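Local atomic coordinates of proton-dependent oligopeptide transporter family protein (Xanthomonas campestris, PDB entry 6EI3), a protein that probably imports short peptides across the bacterial membrane by coupling their uptake to proton movement, as a POT-family member of the major facilitator superfamily. Residues 360-363 with 364-367; 401-404 with 405-409. All blocks are in the same frame, centred on the assembly; numbering follows the deposited sequence.

Contact 1 of 2, residues 360-363 with 364-367. With 78M ((2S)-2,3-dihydroxypropyl(7Z)-pentadec-7-enoate), chain J.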
ATOM      1  N   GLU A 360     -16.184 -12.486  20.508  1.00 43.91           N
ATOM      2  CA  GLU A 360     -14.768 -12.122  20.590  1.00 42.18           C
ATOM      3  C   GLU A 360     -14.300 -11.453  19.288  1.00 42.78           C
ATOM      4  O   GLU A 360     -14.383 -12.079  18.236  1.00 40.69           O
ATOM      5  CB  GLU A 360     -13.884 -13.347  20.926  1.00 44.18           C
ATOM      6  CG  GLU A 360     -12.454 -12.993  21.322  1.00 54.35           C
ATOM      7  CD  GLU A 360     -12.263 -12.252  22.637  1.00 88.32           C
ATOM      8  OE1 GLU A 360     -13.070 -12.460  23.574  1.00 94.54           O
ATOM      9  OE2 GLU A 360     -11.280 -11.483  22.741  1.00 84.63           O
ATOM     10  N   PRO A 361     -13.808 -10.190  19.335  1.00 38.93           N
ATOM     11  CA  PRO A 361     -13.339  -9.549  18.101  1.00 36.93           C
ATOM     12  C   PRO A 361     -11.914  -9.984  17.779  1.00 37.78           C
ATOM     13  O   PRO A 361     -10.968  -9.201  17.946  1.00 37.23           O
ATOM     14  CB  PRO A 361     -13.471  -8.047  18.411  1.00 38.29           C
ATOM     15  CG  PRO A 361     -13.342  -7.949  19.906  1.00 43.63           C
ATOM     16  CD  PRO A 361     -13.628  -9.306  20.507  1.00 40.60           C
ATOM     17  N   THR A 362     -11.759 -11.247  17.327  1.00 33.64           N
ATOM     18  CA  THR A 362     -10.461 -11.852  16.976  1.00 32.91           C
ATOM     19  C   THR A 362      -9.859 -11.130  15.787  1.00 34.99           C
ATOM     20  O   THR A 362     -10.579 -10.472  15.037  1.00 32.76           O
ATOM     21  CB  THR A 362     -10.585 -13.362  16.654  1.00 39.82           C
ATOM     22  OG1 THR A 362     -11.327 -13.519  15.444  1.00 39.92           O
ATOM     23  CG2 THR A 362     -11.189 -14.200  17.810  1.00 35.20           C
ATOM     24  N   SER A 363      -8.548 -11.259  15.605  1.00 31.83           N
ATOM     25  CA  SER A 363      -7.859 -10.595  14.509  1.00 30.95           C
ATOM     26  C   SER A 363      -8.426 -11.003  13.114  1.00 32.46           C
ATOM     27  O   SER A 363      -8.640 -10.141  12.275  1.00 29.84           O
ATOM     28  CB  SER A 363      -6.349 -10.801  14.625  1.00 34.59           C
ATOM     29  OG  SER A 363      -6.041 -12.168  14.445  1.00 54.92           O
ATOM     30  N   LEU A 364      -8.795 -12.276  12.932  1.00 30.23           N
ATOM     31  CA  LEU A 364      -9.353 -12.749  11.660  1.00 29.39           C
ATOM     32  C   LEU A 364     -10.805 -12.300  11.441  1.00 32.10           C
ATOM     33  O   LEU A 364     -11.186 -12.044  10.296  1.00 29.80           O
ATOM     34  CB  LEU A 364      -9.182 -14.268  11.501  1.00 29.96           C
ATOM     35  CG  LEU A 364      -7.742 -14.744  11.219  1.00 34.01           C
ATOM     36  CD1 LEU A 364      -7.662 -16.250  11.228  1.00 34.91           C
ATOM     37  CD2 LEU A 364      -7.165 -14.145   9.897  1.00 35.83           C
ATOM     38  N   ARG A 365     -11.578 -12.119  12.533  1.00 29.64           N
ATOM     39  CA  ARG A 365     -12.950 -11.594  12.475  1.00 30.00           C
ATOM     40  C   ARG A 365     -12.911 -10.123  12.114  1.00 32.24           C
ATOM     41  O   ARG A 365     -13.736  -9.668  11.327  1.00 31.81           O
ATOM     42  CB  ARG A 365     -13.701 -11.779  13.808  1.00 30.39           C
ATOM     43  CG  ARG A 365     -14.482 -13.085  13.880  1.00 34.36           C
ATOM     44  CD  ARG A 365     -14.970 -13.341  15.290  1.00 35.32           C
ATOM     45  NE  ARG A 365     -15.921 -14.452  15.342  1.00 39.03           N
ATOM     46  CZ  ARG A 365     -16.519 -14.872  16.449  1.00 45.56           C
ATOM     47  NH1 ARG A 365     -16.290 -14.265  17.607  1.00 39.61           N
ATOM     48  NH2 ARG A 365     -17.362 -15.891  16.406  1.00 38.43           N
ATOM     49  N   ARG A 366     -11.952  -9.379  12.687  1.00 28.43           N
ATOM     50  CA  ARG A 366     -11.765  -7.955  12.391  1.00 27.64           C
ATOM     51  C   ARG A 366     -11.423  -7.806  10.909  1.00 30.53           C
ATOM     52  O   ARG A 366     -12.015  -6.981  10.227  1.00 30.53           O
ATOM     53  CB  ARG A 366     -10.622  -7.364  13.232  1.00 23.91           C
ATOM     54  CG  ARG A 366     -10.939  -7.188  14.722  1.00 29.87           C
ATOM     55  CD  ARG A 366      -9.719  -6.613  15.449  1.00 30.05           C
ATOM     56  NE  ARG A 366      -9.776  -6.895  16.876  1.00 46.86           N
ATOM     57  CZ  ARG A 366      -8.926  -6.408  17.777  1.00 67.99           C
ATOM     58  NH1 ARG A 366      -7.937  -5.607  17.401  1.00 61.98           N
ATOM     59  NH2 ARG A 366      -9.066  -6.710  19.062  1.00 52.07           N
ATOM     60  N   MET A 367     -10.498  -8.641  10.406  1.00 26.76           N
ATOM     61  CA  MET A 367     -10.064  -8.564   9.020  1.00 25.22           C
ATOM     62  C   MET A 367     -11.190  -8.869   8.025  1.00 29.67           C
ATOM     63  O   MET A 367     -11.390  -8.078   7.103  1.00 27.55           O
ATOM     64  CB  MET A 367      -8.835  -9.428   8.790  1.00 26.69           C
ATOM     65  CG  MET A 367      -7.577  -8.856   9.463  1.00 28.71           C
ATOM     66  SD  MET A 367      -6.176  -9.979   9.308  1.00 32.22           S
ATOM     67  CE  MET A 367      -5.645  -9.586   7.621  1.00 29.15           C
TER
HETATM   68  O21 78M J 609     -13.108 -20.146  15.462  1.00 94.87           O
HETATM   69  C20 78M J 609     -12.453 -19.551  14.351  1.00 92.50           C
HETATM   70  C18 78M J 609     -13.435 -18.810  13.473  1.00 90.44           C
HETATM   71  O19 78M J 609     -14.470 -19.704  13.046  1.00 93.12           O
HETATM   72  C17 78M J 609     -12.769 -18.169  12.279  1.00 86.01           C
HETATM   73  O2  78M J 609     -13.807 -17.486  11.537  1.00 83.17           O
HETATM   74  C1  78M J 609     -13.543 -16.256  11.079  1.00 78.59           C
HETATM   75  O1  78M J 609     -12.535 -15.647  11.328  1.00 78.04           O
HETATM   76  C2  78M J 609     -14.662 -15.744  10.215  1.00 74.06           C
HETATM   77  C3  78M J 609     -14.969 -14.271  10.440  1.00 67.86           C
HETATM   78  C4  78M J 609     -16.364 -13.862  10.014  1.00 66.08           C
HETATM   79  C5  78M J 609     -16.761 -12.507  10.567  1.00 67.63           C
HETATM   80  C6  78M J 609     -18.074 -11.957  10.017  1.00 71.19           C
HETATM   81  C7  78M J 609     -18.494 -10.710  10.743  1.00 73.27           C
HETATM   82  C8  78M J 609     -19.291  -9.734  10.314  1.00 74.86           C
HETATM   83  C9  78M J 609     -19.985  -9.617   8.983  1.00 75.23           C
HETATM   84  C10 78M J 609     -19.310  -8.618   8.037  1.00 73.69           C
HETATM   85  C11 78M J 609     -19.647  -7.141   8.277  1.00 73.62           C
HETATM   86  C12 78M J 609     -20.976  -6.648   7.702  1.00 74.94           C
HETATM   87  C13 78M J 609     -21.081  -6.691   6.181  1.00 74.74           C
HETATM   88  C15 78M J 609     -22.608  -6.822   4.180  1.00 75.63           C
HETATM   89  C14 78M J 609     -22.471  -6.436   5.634  1.00 75.80           C
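Thr362 and Arg365 meet at an N-cap: the threonine is the last residue before helix 363-389, and its OG1 accepts a hydrogen bond from the backbone N of Arg365 at 3.2 Å. Its first torsion (chi1 68°) sets OG1 between its own N and carbonyl carbon, which leaves OG1 facing the amide of Arg365. The first turn of the helix follows at once, Arg366 N bonding to Thr362 O and Met367 N to Ser363 O.

Lipid contacts lie on the Leu364 and Arg365 side, where a bound monoacylglycerol runs past. Its ester carbonyl oxygen O1 is 3.6 Å from Leu364 CB, while C3 of its acyl chain is 3.7 Å from Arg365 CG.

The two arginines run back over the loop and bond to its carbonyls, tying two successive ones to the start of the helix. From Arg365, an extended chain crosses the threonine side chain at a slant, with Arg365 CG 3.5 Å from Thr362 OG1, and Arg365 NH1 donates to Glu360 O at 3.0 Å. That bond is nearly straight (165°), and the acceptor lies in the guanidinium plane. Trp359 adds a cation-pi contact to the same group. Arg366 takes the next carbonyl, at Pro361, the centre of an inverse gamma turn; its guanidinium is also engaged with Tyr351 of helix 334-357 through a cation-pi contact. Arg366 NE approaches Pro361 O from above the carbonyl plane at 2.8 Å, and Arg366 NH2 adds a weak bond to that oxygen at 3.3 Å.

Contact 2 of 2, residues 401-404 with 405-409; sequences LPYA and LLTFG
Leu401 O receives a hydrogen bond from the backbone N of Leu405 at 3.1 Å, nearly straight (169°), and the same i to i+4 pattern carries on from Pro402 to Leu406, Tyr403 to Thr407 and Ala404 to Phe408, so the nine residues form a continuous alpha-helix.

On one flank Leu401 and Leu405 run next to each other in the same direction, one turn apart. Their CD1 methyls touch at 3.9 Å, and Leu405 CG also rests 3.5 Å from Leu401 O, over the backbone of the preceding turn. A bound monoacylglycerol touches Leu401, so this flank reaches the lipid, while Leu405 packs against Ala377 of helix 363-389.

Helix 400-424 is one of the long helices of this major facilitator superfamily fold, and its polar detail here belongs to Thr407. With chi1 at -52°, its OG1 stands beside its own N and reaches back to donate to Tyr403 O at 2.8 Å, the return bond a threonine often makes within a helix. Thr407 N bonds to that oxygen too, at 2.9 Å, and the two donors come from opposite faces of the carbonyl plane. The hydroxyl is buried but doubly engaged, since it is also hydrogen-bonded to Asn335 ND2 of helix 334-357.

The aromatic side chains reach to separate neighbours. Tyr403 meets Trp313 edge-to-face, and near its ring plane one edge has Thr407 OG1, 4.5 Å from Tyr403 CD1. For Phe408, chi1 of -173° carries the ring out from the helix, where it meets Phe373 of helix 363-389 edge-to-face; at the root of that side chain, Phe408 CB lies 3.3 Å from Ala404 O.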
ATOM      1  N   LEU A 401     -20.099   9.751   4.423  1.00 27.47           N
ATOM      2  CA  LEU A 401     -20.650   8.392   4.599  1.00 28.27           C
ATOM      3  C   LEU A 401     -19.669   7.315   4.084  1.00 31.29           C
ATOM      4  O   LEU A 401     -19.182   6.558   4.920  1.00 30.36           O
ATOM      5  CB  LEU A 401     -22.060   8.243   4.004  1.00 29.33           C
ATOM      6  CG  LEU A 401     -22.703   6.844   4.041  1.00 35.24           C
ATOM      7  CD1 LEU A 401     -22.949   6.364   5.482  1.00 35.60           C
ATOM      8  CD2 LEU A 401     -24.016   6.848   3.271  1.00 39.53           C
ATOM      9  N   PRO A 402     -19.257   7.271   2.792  1.00 26.71           N
ATOM     10  CA  PRO A 402     -18.253   6.257   2.405  1.00 25.20           C
ATOM     11  C   PRO A 402     -16.881   6.462   3.054  1.00 27.61           C
ATOM     12  O   PRO A 402     -16.205   5.472   3.264  1.00 27.54           O
ATOM     13  CB  PRO A 402     -18.208   6.349   0.874  1.00 26.90           C
ATOM     14  CG  PRO A 402     -18.735   7.717   0.538  1.00 31.65           C
ATOM     15  CD  PRO A 402     -19.749   8.018   1.607  1.00 27.96           C
ATOM     16  N   TYR A 403     -16.477   7.700   3.427  1.00 24.83           N
ATOM     17  CA  TYR A 403     -15.199   7.864   4.135  1.00 24.43           C
ATOM     18  C   TYR A 403     -15.256   7.149   5.494  1.00 28.48           C
ATOM     19  O   TYR A 403     -14.307   6.457   5.857  1.00 27.72           O
ATOM     20  CB  TYR A 403     -14.814   9.349   4.335  1.00 25.03           C
ATOM     21  CG  TYR A 403     -13.806   9.811   3.306  1.00 25.18           C
ATOM     22  CD1 TYR A 403     -12.459   9.473   3.423  1.00 26.37           C
ATOM     23  CD2 TYR A 403     -14.215  10.461   2.147  1.00 25.58           C
ATOM     24  CE1 TYR A 403     -11.545   9.791   2.424  1.00 25.58           C
ATOM     25  CE2 TYR A 403     -13.301  10.830   1.162  1.00 26.22           C
ATOM     26  CZ  TYR A 403     -11.967  10.492   1.306  1.00 33.46           C
ATOM     27  OH  TYR A 403     -11.076  10.824   0.329  1.00 30.39           O
ATOM     28  N   ALA A 404     -16.373   7.306   6.227  1.00 26.72           N
ATOM     29  CA  ALA A 404     -16.568   6.686   7.545  1.00 27.46           C
ATOM     30  C   ALA A 404     -16.545   5.172   7.429  1.00 30.88           C
ATOM     31  O   ALA A 404     -15.828   4.503   8.179  1.00 29.97           O
ATOM     32  CB  ALA A 404     -17.887   7.153   8.171  1.00 28.32           C
ATOM     33  N   LEU A 405     -17.303   4.636   6.459  1.00 28.29           N
ATOM     34  CA  LEU A 405     -17.393   3.199   6.234  1.00 27.37           C
ATOM     35  C   LEU A 405     -16.045   2.615   5.847  1.00 28.90           C
ATOM     36  O   LEU A 405     -15.610   1.640   6.468  1.00 26.24           O
ATOM     37  CB  LEU A 405     -18.469   2.871   5.177  1.00 27.44           C
ATOM     38  CG  LEU A 405     -19.926   3.160   5.590  1.00 32.95           C
ATOM     39  CD1 LEU A 405     -20.813   3.296   4.381  1.00 32.48           C
ATOM     40  CD2 LEU A 405     -20.472   2.082   6.570  1.00 36.77           C
ATOM     41  N   LEU A 406     -15.355   3.256   4.870  1.00 26.56           N
ATOM     42  CA  LEU A 406     -14.046   2.792   4.385  1.00 25.61           C
ATOM     43  C   LEU A 406     -12.938   2.850   5.454  1.00 25.77           C
ATOM     44  O   LEU A 406     -12.129   1.927   5.525  1.00 23.04           O
ATOM     45  CB  LEU A 406     -13.625   3.532   3.103  1.00 25.02           C
ATOM     46  CG  LEU A 406     -12.242   3.182   2.509  1.00 29.09           C
ATOM     47  CD1 LEU A 406     -12.190   1.732   1.970  1.00 28.29           C
ATOM     48  CD2 LEU A 406     -11.840   4.177   1.451  1.00 29.56           C
ATOM     49  N   THR A 407     -12.892   3.950   6.242  1.00 22.48           N
ATOM     50  CA  THR A 407     -11.904   4.136   7.299  1.00 22.85           C
ATOM     51  C   THR A 407     -12.156   3.158   8.436  1.00 28.22           C
ATOM     52  O   THR A 407     -11.189   2.656   9.032  1.00 27.25           O
ATOM     53  CB  THR A 407     -11.801   5.596   7.739  1.00 27.99           C
ATOM     54  OG1 THR A 407     -11.597   6.375   6.554  1.00 26.98           O
ATOM     55  CG2 THR A 407     -10.617   5.817   8.692  1.00 26.26           C
ATOM     56  N   PHE A 408     -13.455   2.849   8.700  1.00 25.55           N
ATOM     57  CA  PHE A 408     -13.825   1.826   9.681  1.00 26.38           C
ATOM     58  C   PHE A 408     -13.252   0.481   9.193  1.00 31.03           C
ATOM     59  O   PHE A 408     -12.581  -0.212   9.965  1.00 31.69           O
ATOM     60  CB  PHE A 408     -15.356   1.747   9.893  1.00 28.66           C
ATOM     61  CG  PHE A 408     -15.785   0.819  11.011  1.00 30.99           C
ATOM     62  CD1 PHE A 408     -15.341   1.020  12.317  1.00 34.33           C
ATOM     63  CD2 PHE A 408     -16.692  -0.207  10.774  1.00 33.82           C
ATOM     64  CE1 PHE A 408     -15.766   0.179  13.359  1.00 35.58           C
ATOM     65  CE2 PHE A 408     -17.107  -1.053  11.814  1.00 36.70           C
ATOM     66  CZ  PHE A 408     -16.644  -0.851  13.094  1.00 34.65           C
ATOM     67  N   GLY A 409     -13.428   0.185   7.904  1.00 27.84           N
ATOM     68  CA  GLY A 409     -12.873  -1.022   7.302  1.00 27.28           C
ATOM     69  C   GLY A 409     -11.359  -1.072   7.427  1.00 29.97           C
ATOM     70  O   GLY A 409     -10.807  -2.091   7.846  1.00 30.38           O
TER

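Contact 1 comes first along the chain, at the loop-to-helix start of helix 363-389, and contact 2 follows near the beginning of helix 400-424, the next helix. Their centres are 18 Å apart and their nearest atoms about 6 Å, with no touch between them. The helices nevertheless pack together: Ser363 and Arg366 of contact 1 touch Thr416 farther along helix 400-424, while Leu405 and Leu406 of contact 2 rest on Ala377 of helix 363-389. Helix 334-357 lies beside both sites in this second half of the transporter chain. Leu364 and Arg365 of contact 1 and Leu401 of contact 2 lie beside bound lipids.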